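Local atomic coordinates of ftsY (Mycoplasma mycoides, PDB entry 1ZU4), a protein that is a signal recognition particle receptor of the SRP54-type family, pairing a helical bundle (N) domain with a P-loop G domain. Residues Lys20-Leu25 against Glu41-Gln46; Lys24-Tyr29 against Thr69-Ile74; Glu35-Leu40 against Leu60-Thr65. All coordinates share one frame; numbering follows the deposited sequence.

Contact 1. Residues Lys20-Leu25 against Glu41-Gln46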
loop_
_atom_site.group_PDB
_atom_site.type_symbol
_atom_site.label_atom_id
_atom_site.label_comp_id
_atom_site.label_asym_id
_atom_site.label_seq_id
_atom_site.Cartn_x
_atom_site.Cartn_y
_atom_site.Cartn_z
ATOM N N LYS A 20 -24.639 -0.324 0.733
ATOM C CA LYS A 20 -25.748 -0.014 1.631
ATOM C C LYS A 20 -26.214 1.406 1.358
ATOM O O LYS A 20 -27.415 1.650 1.237
ATOM C CB LYS A 20 -25.352 -0.166 3.097
ATOM C CG LYS A 20 -26.523 -0.107 4.080
ATOM C CD LYS A 20 -25.997 0.307 5.464
ATOM C CE LYS A 20 -27.067 0.034 6.543
ATOM N NZ LYS A 20 -28.023 1.194 6.665
ATOM N N ASP A 21 -25.263 2.330 1.228
ATOM C CA ASP A 21 -25.583 3.712 0.865
ATOM C C ASP A 21 -26.117 3.856 -0.553
ATOM O O ASP A 21 -27.046 4.649 -0.798
ATOM C CB ASP A 21 -24.353 4.619 1.051
ATOM C CG ASP A 21 -24.015 4.835 2.515
ATOM O OD1 ASP A 21 -24.838 4.396 3.379
ATOM O OD2 ASP A 21 -22.945 5.424 2.797
ATOM N N ILE A 22 -25.539 3.116 -1.497
ATOM C CA ILE A 22 -26.019 3.194 -2.884
ATOM C C ILE A 22 -27.461 2.645 -3.015
ATOM O O ILE A 22 -28.313 3.201 -3.740
ATOM C CB ILE A 22 -25.037 2.514 -3.865
ATOM C CG1 ILE A 22 -23.714 3.297 -3.957
ATOM C CG2 ILE A 22 -25.688 2.249 -5.257
ATOM C CD1 ILE A 22 -23.809 4.622 -4.661
ATOM N N LYS A 23 -27.748 1.571 -2.289
ATOM C CA LYS A 23 -29.092 0.969 -2.349
ATOM C C LYS A 23 -30.159 1.906 -1.801
ATOM O O LYS A 23 -31.224 2.039 -2.376
ATOM C CB LYS A 23 -29.123 -0.422 -1.677
ATOM C CG LYS A 23 -28.349 -1.471 -2.508
ATOM C CD LYS A 23 -28.021 -2.745 -1.726
ATOM C CE LYS A 23 -27.523 -3.796 -2.706
ATOM N NZ LYS A 23 -27.396 -5.108 -2.047
ATOM N N LYS A 24 -29.862 2.563 -0.695
ATOM C CA LYS A 24 -30.676 3.665 -0.224
ATOM C C LYS A 24 -30.883 4.758 -1.307
ATOM O O LYS A 24 -31.990 5.232 -1.522
ATOM C CB LYS A 24 -30.013 4.247 1.026
ATOM C CG LYS A 24 -30.834 5.345 1.694
ATOM C CD LYS A 24 -30.684 5.345 3.233
ATOM C CE LYS A 24 -31.619 6.412 3.812
ATOM N NZ LYS A 24 -33.017 6.244 3.266
ATOM N N LEU A 25 -29.814 5.123 -2.012
ATOM C CA LEU A 25 -29.886 6.148 -3.056
ATOM C C LEU A 25 -30.845 5.755 -4.189
ATOM O O LEU A 25 -31.603 6.592 -4.696
ATOM C CB LEU A 25 -28.494 6.448 -3.598
ATOM C CG LEU A 25 -28.277 7.707 -4.432
ATOM C CD1 LEU A 25 -28.544 8.924 -3.556
ATOM C CD2 LEU A 25 -26.862 7.763 -5.021
ATOM N N GLU A 41 -23.256 12.952 -3.886
ATOM C CA GLU A 41 -22.068 13.570 -3.285
ATOM C C GLU A 41 -22.016 13.251 -1.819
ATOM O O GLU A 41 -20.961 12.962 -1.283
ATOM C CB GLU A 41 -22.076 15.090 -3.556
ATOM C CG GLU A 41 -21.524 15.403 -4.936
ATOM C CD GLU A 41 -21.862 16.789 -5.461
ATOM O OE1 GLU A 41 -22.363 17.682 -4.733
ATOM O OE2 GLU A 41 -21.614 16.965 -6.639
ATOM N N ASP A 42 -23.174 13.247 -1.164
ATOM C CA ASP A 42 -23.229 12.823 0.220
ATOM C C ASP A 42 -22.810 11.361 0.454
ATOM O O ASP A 42 -22.035 11.059 1.351
ATOM C CB ASP A 42 -24.579 13.143 0.865
ATOM C CG ASP A 42 -24.514 13.012 2.343
ATOM O OD1 ASP A 42 -23.729 13.759 2.967
ATOM O OD2 ASP A 42 -25.205 12.136 2.919
ATOM N N VAL A 43 -23.257 10.464 -0.389
ATOM C CA VAL A 43 -22.736 9.102 -0.342
ATOM C C VAL A 43 -21.213 9.034 -0.569
ATOM O O VAL A 43 -20.531 8.323 0.140
ATOM C CB VAL A 43 -23.444 8.234 -1.360
ATOM C CG1 VAL A 43 -22.759 6.858 -1.492
ATOM C CG2 VAL A 43 -24.941 8.110 -1.027
ATOM N N LEU A 44 -20.677 9.780 -1.536
ATOM C CA LEU A 44 -19.248 9.694 -1.836
ATOM C C LEU A 44 -18.467 10.189 -0.647
ATOM O O LEU A 44 -17.400 9.645 -0.303
ATOM C CB LEU A 44 -18.900 10.512 -3.091
ATOM C CG LEU A 44 -19.478 9.884 -4.360
ATOM C CD1 LEU A 44 -19.190 10.715 -5.559
ATOM C CD2 LEU A 44 -19.019 8.430 -4.580
ATOM N N ILE A 45 -19.022 11.194 0.042
ATOM C CA ILE A 45 -18.337 11.753 1.213
ATOM C C ILE A 45 -18.144 10.654 2.276
ATOM O O ILE A 45 -17.084 10.539 2.891
ATOM C CB ILE A 45 -19.075 13.009 1.806
ATOM C CG1 ILE A 45 -18.928 14.195 0.844
ATOM C CG2 ILE A 45 -18.476 13.351 3.208
ATOM C CD1 ILE A 45 -19.926 15.333 0.991
ATOM N N GLN A 46 -19.149 9.812 2.450
ATOM C CA GLN A 46 -19.096 8.816 3.518
ATOM C C GLN A 46 -18.091 7.689 3.305
ATOM O O GLN A 46 -17.794 6.950 4.240
ATOM C CB GLN A 46 -20.484 8.247 3.788
ATOM C CG GLN A 46 -21.411 9.268 4.510
ATOM C CD GLN A 46 -22.842 8.810 4.508
ATOM O OE1 GLN A 46 -23.568 9.026 3.532
ATOM N NE2 GLN A 46 -23.275 8.170 5.607
HETATM O O HOH W 1 -20.763 5.545 1.159
#
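In the N-domain helical bundle of this SRP receptor, one interhelical seam joins Lys-20–Leu-25 to Glu-41–Gln-46, where Asp-21, Ile-22 and Leu-25 meet Val-43. The two short helical segments run antiparallel at 171°, their axes 10.1 Å apart, and Val-43 fills the middle. Its CG1, anti to the backbone N (chi1 171°), takes the methylene of Asp-21, with CB of that residue 3.7 Å from Val-43 CG1. Ile-22 comes to the same methyl with the tip of its chain, CD1 lying 4.0 Å from Val-43 CG1, and the two side chains cross at about a right angle. CG2 also lies against Asp-21 and has a looser apolar contact with Leu-25, 4.4 Å from Leu-25 CD2 to Val-43 CG2.

The polar side of the seam is bridged by a water. It donates to Asp-21 OD2 at 2.7 Å and to Val-43 O at 3.0 Å, so a carboxylate on one helix and a main-chain carbonyl on the other, both acceptors, are linked through one solvent molecule. Asp-21 thus works twice, CB in the apolar layer and OD2 at its margin, where the Gln-46 side chain also lies.

Deeper in the bundle, Ile-22 and Leu-44 both touch Leu-78 of helix 71-87, and Leu-44 also packs on Val-54 and Val-57 of helix 51-64.

Contact 2. Residues Lys24-Tyr29 against Thr69-Ile74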
loop_
_atom_site.group_PDB
_atom_site.type_symbol
_atom_site.label_atom_id
_atom_site.label_comp_id
_atom_site.label_asym_id
_atom_site.label_seq_id
_atom_site.Cartn_x
_atom_site.Cartn_y
_atom_site.Cartn_z
ATOM N N LYS A 24 -29.862 2.563 -0.695
ATOM C CA LYS A 24 -30.676 3.665 -0.224
ATOM C C LYS A 24 -30.883 4.758 -1.307
ATOM O O LYS A 24 -31.990 5.232 -1.522
ATOM C CB LYS A 24 -30.013 4.247 1.026
ATOM C CG LYS A 24 -30.834 5.345 1.694
ATOM C CD LYS A 24 -30.684 5.345 3.233
ATOM C CE LYS A 24 -31.619 6.412 3.812
ATOM N NZ LYS A 24 -33.017 6.244 3.266
ATOM N N LEU A 25 -29.814 5.123 -2.012
ATOM C CA LEU A 25 -29.886 6.148 -3.056
ATOM C C LEU A 25 -30.845 5.755 -4.189
ATOM O O LEU A 25 -31.603 6.592 -4.696
ATOM C CB LEU A 25 -28.494 6.448 -3.598
ATOM C CG LEU A 25 -28.277 7.707 -4.432
ATOM C CD1 LEU A 25 -28.544 8.924 -3.556
ATOM C CD2 LEU A 25 -26.862 7.763 -5.021
ATOM N N SER A 26 -30.832 4.473 -4.557
ATOM C CA SER A 26 -31.715 3.947 -5.624
ATOM C C SER A 26 -33.233 4.069 -5.375
ATOM O O SER A 26 -34.009 4.168 -6.334
ATOM C CB SER A 26 -31.387 2.479 -5.911
ATOM O OG SER A 26 -31.871 1.664 -4.856
ATOM N N LYS A 27 -33.649 4.032 -4.108
ATOM C CA LYS A 27 -35.073 3.891 -3.757
ATOM C C LYS A 27 -35.866 5.170 -3.992
ATOM O O LYS A 27 -37.017 5.116 -4.444
ATOM C CB LYS A 27 -35.253 3.371 -2.317
ATOM C CG LYS A 27 -34.742 1.928 -2.121
ATOM C CD LYS A 27 -35.060 1.400 -0.702
ATOM C CE LYS A 27 -34.657 -0.077 -0.584
ATOM N NZ LYS A 27 -35.567 -0.847 0.384
ATOM N N LYS A 28 -35.252 6.314 -3.715
ATOM C CA LYS A 28 -35.862 7.594 -4.071
ATOM C C LYS A 28 -35.314 8.156 -5.406
ATOM O O LYS A 28 -35.486 9.353 -5.711
ATOM C CB LYS A 28 -35.735 8.597 -2.913
ATOM C CG LYS A 28 -36.763 8.357 -1.769
ATOM C CD LYS A 28 -36.164 8.596 -0.354
ATOM C CE LYS A 28 -36.094 10.088 0.058
ATOM N NZ LYS A 28 -37.437 10.717 0.312
ATOM N N TYR A 29 -34.690 7.298 -6.219
ATOM C CA TYR A 29 -34.137 7.750 -7.505
ATOM C C TYR A 29 -35.216 7.887 -8.569
ATOM O O TYR A 29 -35.948 6.933 -8.883
ATOM C CB TYR A 29 -32.997 6.867 -8.017
ATOM C CG TYR A 29 -32.418 7.312 -9.371
ATOM C CD1 TYR A 29 -31.497 8.353 -9.461
ATOM C CD2 TYR A 29 -32.820 6.695 -10.565
ATOM C CE1 TYR A 29 -30.982 8.760 -10.699
ATOM C CE2 TYR A 29 -32.311 7.082 -11.800
ATOM C CZ TYR A 29 -31.391 8.115 -11.861
ATOM O OH TYR A 29 -30.886 8.486 -13.094
ATOM N N THR A 69 -30.934 8.834 -17.602
ATOM C CA THR A 69 -30.160 7.610 -17.431
ATOM C C THR A 69 -30.886 6.694 -16.382
ATOM O O THR A 69 -31.416 7.168 -15.364
ATOM C CB THR A 69 -28.636 7.936 -17.138
ATOM O OG1 THR A 69 -28.059 8.608 -18.286
ATOM C CG2 THR A 69 -27.816 6.698 -16.883
ATOM N N SER A 70 -30.973 5.402 -16.693
ATOM C CA SER A 70 -31.525 4.415 -15.767
ATOM C C SER A 70 -30.583 4.356 -14.592
ATOM O O SER A 70 -29.400 4.606 -14.773
ATOM C CB SER A 70 -31.539 3.044 -16.424
ATOM O OG SER A 70 -30.225 2.691 -16.836
ATOM N N PHE A 71 -31.070 3.987 -13.407
ATOM C CA PHE A 71 -30.165 3.863 -12.259
ATOM C C PHE A 71 -29.044 2.835 -12.444
ATOM O O PHE A 71 -27.988 2.935 -11.829
ATOM C CB PHE A 71 -30.918 3.635 -10.949
ATOM C CG PHE A 71 -30.070 3.871 -9.734
ATOM C CD1 PHE A 71 -29.653 5.165 -9.389
ATOM C CD2 PHE A 71 -29.659 2.811 -8.947
ATOM C CE1 PHE A 71 -28.872 5.385 -8.274
ATOM C CE2 PHE A 71 -28.854 3.052 -7.856
ATOM C CZ PHE A 71 -28.483 4.327 -7.517
ATOM N N GLU A 72 -29.273 1.859 -13.299
ATOM C CA GLU A 72 -28.248 0.869 -13.636
ATOM C C GLU A 72 -27.078 1.500 -14.392
ATOM O O GLU A 72 -25.901 1.157 -14.187
ATOM C CB GLU A 72 -28.858 -0.254 -14.500
ATOM C CG GLU A 72 -29.592 -1.339 -13.723
ATOM C CD GLU A 72 -28.649 -2.187 -12.881
ATOM O OE1 GLU A 72 -27.911 -3.032 -13.473
ATOM O OE2 GLU A 72 -28.654 -2.004 -11.630
ATOM N N ASN A 73 -27.399 2.409 -15.289
ATOM C CA ASN A 73 -26.372 3.096 -16.047
ATOM C C ASN A 73 -25.639 4.146 -15.219
ATOM O O ASN A 73 -24.494 4.463 -15.524
ATOM C CB ASN A 73 -26.940 3.645 -17.364
ATOM C CG ASN A 73 -27.052 2.550 -18.465
ATOM O OD1 ASN A 73 -26.264 1.592 -18.501
ATOM N ND2 ASN A 73 -28.021 2.703 -19.352
ATOM N N ILE A 74 -26.271 4.660 -14.154
ATOM C CA ILE A 74 -25.566 5.608 -13.252
ATOM C C ILE A 74 -24.458 4.849 -12.494
ATOM O O ILE A 74 -23.323 5.337 -12.347
ATOM C CB ILE A 74 -26.490 6.281 -12.252
ATOM C CG1 ILE A 74 -27.171 7.497 -12.880
ATOM C CG2 ILE A 74 -25.698 6.827 -11.044
ATOM C CD1 ILE A 74 -28.523 7.254 -13.226
#
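Tyr-29 and Phe-71 bring the end of helix 12-27 against the start of helix 71-87 in the N-domain bundle, and the tyrosine can be followed outward from its backbone. Its CG stands anti to the backbone N (chi1 179°), and the side chain begins its contacts at once: Tyr-29 CB lies 4.0 Å from Phe-71 CD1. At the next atom, Tyr-29 CG, the gap to Phe-71 CD1 narrows to 3.5 Å, the phenylalanine carbon sitting over one face of the tyrosine ring but offset toward its rim. CD1 of the tyrosine also lies near that carbon. Tyr-29 CD2 rests against the Phe-71 methylene, 3.6 Å from Phe-71 CB, and CE2 passes the backbone of Thr-69 and Phe-71. The ring planes meet at 51° with centroids 4.9 Å apart, an oblique aromatic pair. Farther out, Tyr-29 and Ile-74 reach toward each other tip to tip, with CZ near both Thr-69 O and the Ile-74 methyl, but the model sets Tyr-29 OH too close to Ile-74 CD1, so the detail there is doubtful. With that reservation, Tyr-29 OH donates to Thr-69 O at 2.7 Å, the acceptor lying at the ring edge, in plane.

Phe-71 is used on a second front. Ser-26 CA lies over a face of its ring, and Ser-26 CB approaches Phe-71 CE2 to 3.2 Å, while the serine hydroxyl bonds back to Lys-23 O. Ser-70 N-caps helix 71-87, its OG accepting from Asn-73 N.

The chemistry is thus divided: aromatic and aliphatic carbon makes up most of the meeting surface, and one phenol-to-carbonyl bond, subject to that doubt, would tie the turn after helix 12-27 to the residues just ahead of helix 71-87.

Contact 3. Residues Glu35-Leu40 against Leu60-Thr65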
loop_
_atom_site.group_PDB
_atom_site.type_symbol
_atom_site.label_atom_id
_atom_site.label_comp_id
_atom_site.label_asym_id
_atom_site.label_seq_id
_atom_site.Cartn_x
_atom_site.Cartn_y
_atom_site.Cartn_z
ATOM N N GLU A 35 -30.402 17.793 -7.780
ATOM C CA GLU A 35 -30.701 17.245 -6.461
ATOM C C GLU A 35 -30.128 15.817 -6.297
ATOM O O GLU A 35 -29.658 15.467 -5.219
ATOM C CB GLU A 35 -32.202 17.249 -6.187
ATOM C CG GLU A 35 -32.519 17.358 -4.731
ATOM C CD GLU A 35 -34.003 17.483 -4.484
ATOM O OE1 GLU A 35 -34.616 18.447 -5.003
ATOM O OE2 GLU A 35 -34.553 16.613 -3.769
ATOM N N PHE A 36 -30.174 15.011 -7.368
ATOM C CA PHE A 36 -29.574 13.668 -7.321
ATOM C C PHE A 36 -28.062 13.739 -7.076
ATOM O O PHE A 36 -27.525 12.941 -6.287
ATOM C CB PHE A 36 -29.866 12.845 -8.583
ATOM C CG PHE A 36 -28.951 11.677 -8.744
ATOM C CD1 PHE A 36 -29.107 10.545 -7.934
ATOM C CD2 PHE A 36 -27.866 11.735 -9.640
ATOM C CE1 PHE A 36 -28.232 9.449 -8.055
ATOM C CE2 PHE A 36 -26.991 10.654 -9.770
ATOM C CZ PHE A 36 -27.163 9.515 -8.959
ATOM N N PHE A 37 -27.377 14.646 -7.791
ATOM C CA PHE A 37 -25.945 14.798 -7.571
ATOM C C PHE A 37 -25.585 15.244 -6.150
ATOM O O PHE A 37 -24.589 14.827 -5.626
ATOM C CB PHE A 37 -25.249 15.566 -8.702
ATOM C CG PHE A 37 -25.134 14.760 -9.966
ATOM C CD1 PHE A 37 -26.052 14.929 -11.004
ATOM C CD2 PHE A 37 -24.168 13.766 -10.087
ATOM C CE1 PHE A 37 -25.983 14.157 -12.148
ATOM C CE2 PHE A 37 -24.083 12.996 -11.253
ATOM C CZ PHE A 37 -24.991 13.182 -12.272
ATOM N N GLU A 38 -26.466 15.993 -5.491
ATOM C CA GLU A 38 -26.240 16.350 -4.094
ATOM C C GLU A 38 -26.291 15.118 -3.210
ATOM O O GLU A 38 -25.502 14.995 -2.276
ATOM C CB GLU A 38 -27.289 17.347 -3.590
ATOM C CG GLU A 38 -27.264 18.687 -4.252
ATOM C CD GLU A 38 -28.498 19.501 -3.877
ATOM O OE1 GLU A 38 -28.995 19.342 -2.733
ATOM O OE2 GLU A 38 -28.961 20.295 -4.727
ATOM N N GLU A 39 -27.258 14.236 -3.499
ATOM C CA GLU A 39 -27.424 13.002 -2.738
ATOM C C GLU A 39 -26.236 12.109 -3.020
ATOM O O GLU A 39 -25.714 11.520 -2.111
ATOM C CB GLU A 39 -28.701 12.241 -3.116
ATOM C CG GLU A 39 -30.034 12.956 -2.846
ATOM C CD GLU A 39 -30.318 13.188 -1.378
ATOM O OE1 GLU A 39 -29.740 12.494 -0.509
ATOM O OE2 GLU A 39 -31.122 14.101 -1.096
ATOM N N LEU A 40 -25.827 11.996 -4.289
ATOM C CA LEU A 40 -24.691 11.143 -4.600
ATOM C C LEU A 40 -23.433 11.632 -3.898
ATOM O O LEU A 40 -22.647 10.832 -3.331
ATOM C CB LEU A 40 -24.482 11.055 -6.105
ATOM C CG LEU A 40 -23.156 10.396 -6.571
ATOM C CD1 LEU A 40 -23.200 8.913 -6.322
ATOM C CD2 LEU A 40 -22.889 10.684 -8.064
ATOM N N LEU A 60 -17.241 13.634 -13.121
ATOM C CA LEU A 60 -17.184 12.523 -14.065
ATOM C C LEU A 60 -18.510 11.774 -14.295
ATOM O O LEU A 60 -18.884 11.523 -15.438
ATOM C CB LEU A 60 -16.091 11.551 -13.640
ATOM C CG LEU A 60 -14.676 12.002 -14.029
ATOM C CD1 LEU A 60 -13.660 11.155 -13.286
ATOM C CD2 LEU A 60 -14.477 11.987 -15.576
ATOM N N VAL A 61 -19.201 11.397 -13.210
ATOM C CA VAL A 61 -20.522 10.756 -13.326
ATOM C C VAL A 61 -21.501 11.733 -14.043
ATOM O O VAL A 61 -22.210 11.359 -14.963
ATOM C CB VAL A 61 -21.114 10.381 -11.964
ATOM C CG1 VAL A 61 -22.575 9.894 -12.137
ATOM C CG2 VAL A 61 -20.285 9.269 -11.268
ATOM N N ARG A 62 -21.456 13.004 -13.670
ATOM C CA ARG A 62 -22.328 14.001 -14.287
ATOM C C ARG A 62 -22.019 14.141 -15.780
ATOM O O ARG A 62 -22.912 14.296 -16.598
ATOM C CB ARG A 62 -22.241 15.321 -13.496
ATOM C CG ARG A 62 -22.810 16.467 -14.283
ATOM C CD ARG A 62 -23.495 17.532 -13.480
ATOM N NE ARG A 62 -23.199 17.726 -12.055
ATOM C CZ ARG A 62 -24.127 18.255 -11.250
ATOM N NH1 ARG A 62 -25.312 18.530 -11.764
ATOM N NH2 ARG A 62 -23.905 18.493 -9.955
ATOM N N LYS A 63 -20.748 14.018 -16.148
ATOM C CA LYS A 63 -20.354 14.108 -17.541
ATOM C C LYS A 63 -20.819 12.929 -18.396
ATOM O O LYS A 63 -21.193 13.103 -19.557
ATOM C CB LYS A 63 -18.840 14.227 -17.635
ATOM C CG LYS A 63 -18.406 14.709 -19.004
ATOM C CD LYS A 63 -17.281 15.719 -18.861
ATOM C CE LYS A 63 -15.963 14.988 -18.800
ATOM N NZ LYS A 63 -15.746 14.303 -20.117
ATOM N N LYS A 64 -20.772 11.736 -17.809
ATOM C CA LYS A 64 -21.114 10.465 -18.474
ATOM C C LYS A 64 -22.621 10.231 -18.605
ATOM O O LYS A 64 -23.082 9.301 -19.288
ATOM C CB LYS A 64 -20.491 9.324 -17.658
ATOM C CG LYS A 64 -18.992 9.254 -17.793
ATOM C CD LYS A 64 -18.298 8.464 -16.701
ATOM C CE LYS A 64 -16.823 8.886 -16.633
ATOM N NZ LYS A 64 -16.019 8.345 -17.791
ATOM N N THR A 65 -23.430 11.033 -17.939
ATOM C CA THR A 65 -24.818 10.588 -17.793
ATOM C C THR A 65 -25.811 11.670 -18.211
ATOM O O THR A 65 -25.440 12.802 -18.330
ATOM C CB THR A 65 -25.137 10.204 -16.330
ATOM O OG1 THR A 65 -24.807 11.282 -15.478
ATOM C CG2 THR A 65 -24.326 8.974 -15.841
#
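Phe-37 reaches from helix 34-46 to Val-61, Arg-62 and Thr-65 of helix 51-64 and its end, within a buried part of the N-domain bundle. The short axes lie 11.5 Å apart at 145°. Going along Glu-35–Leu-40, Phe-36 comes first: its CD2 backs the Phe-37 ring, over the centre of one face. Phe-37 then carries the contact. On its opposite face lies Arg-62, whose CB makes a CH-pi contact 3.9 Å from the Phe-37 ring centroid. The arginine chain is bent at chi2 and chi3, and its guanidinium lies flat on the same phenylalanine, the planes 25° apart, with Arg-62 NH2 3.5 Å from Phe-37 CB. At the ring edge, Phe-37 CE2 meets Val-61 CG1 at 3.6 Å, and Thr-65 OG1 lies in plane, 3.7 Å from Phe-37 CZ. Leu-40 closes the walk, reaching Val-61 tip to tip.

Two polar groups therefore border an aromatic ring while bonding elsewhere. Thr-65 OG1 donates to Val-61 O at 2.6 Å, from above the carbonyl plane; Arg-62 NH1 forms a salt bridge with Asp-34, which probably balances its charge and helps keep the guanidinium flat on Phe-37.

From the N terminus, helix 12-27 is the first of the four helices joined here and supplies one side of contacts 1 and 2. Contact 1 closes the short loop back from helix 34-46. Contact 3 opens within that loop and ends beyond it, on helix 51-64, so the two cross. Contact 2 closes the longest loop, joining the end of helix 12-27 and the turn after it to the start of helix 71-87, and contact 3 is nested inside it. Leu-25 belongs to both contacts 1 and 2 and also packs on Phe-36, Glu-39 and Leu-40 of contact 3, while Phe-36 meets Tyr-29 edge-to-face and touches Ile-74. Together the three tie four helices into one bundle.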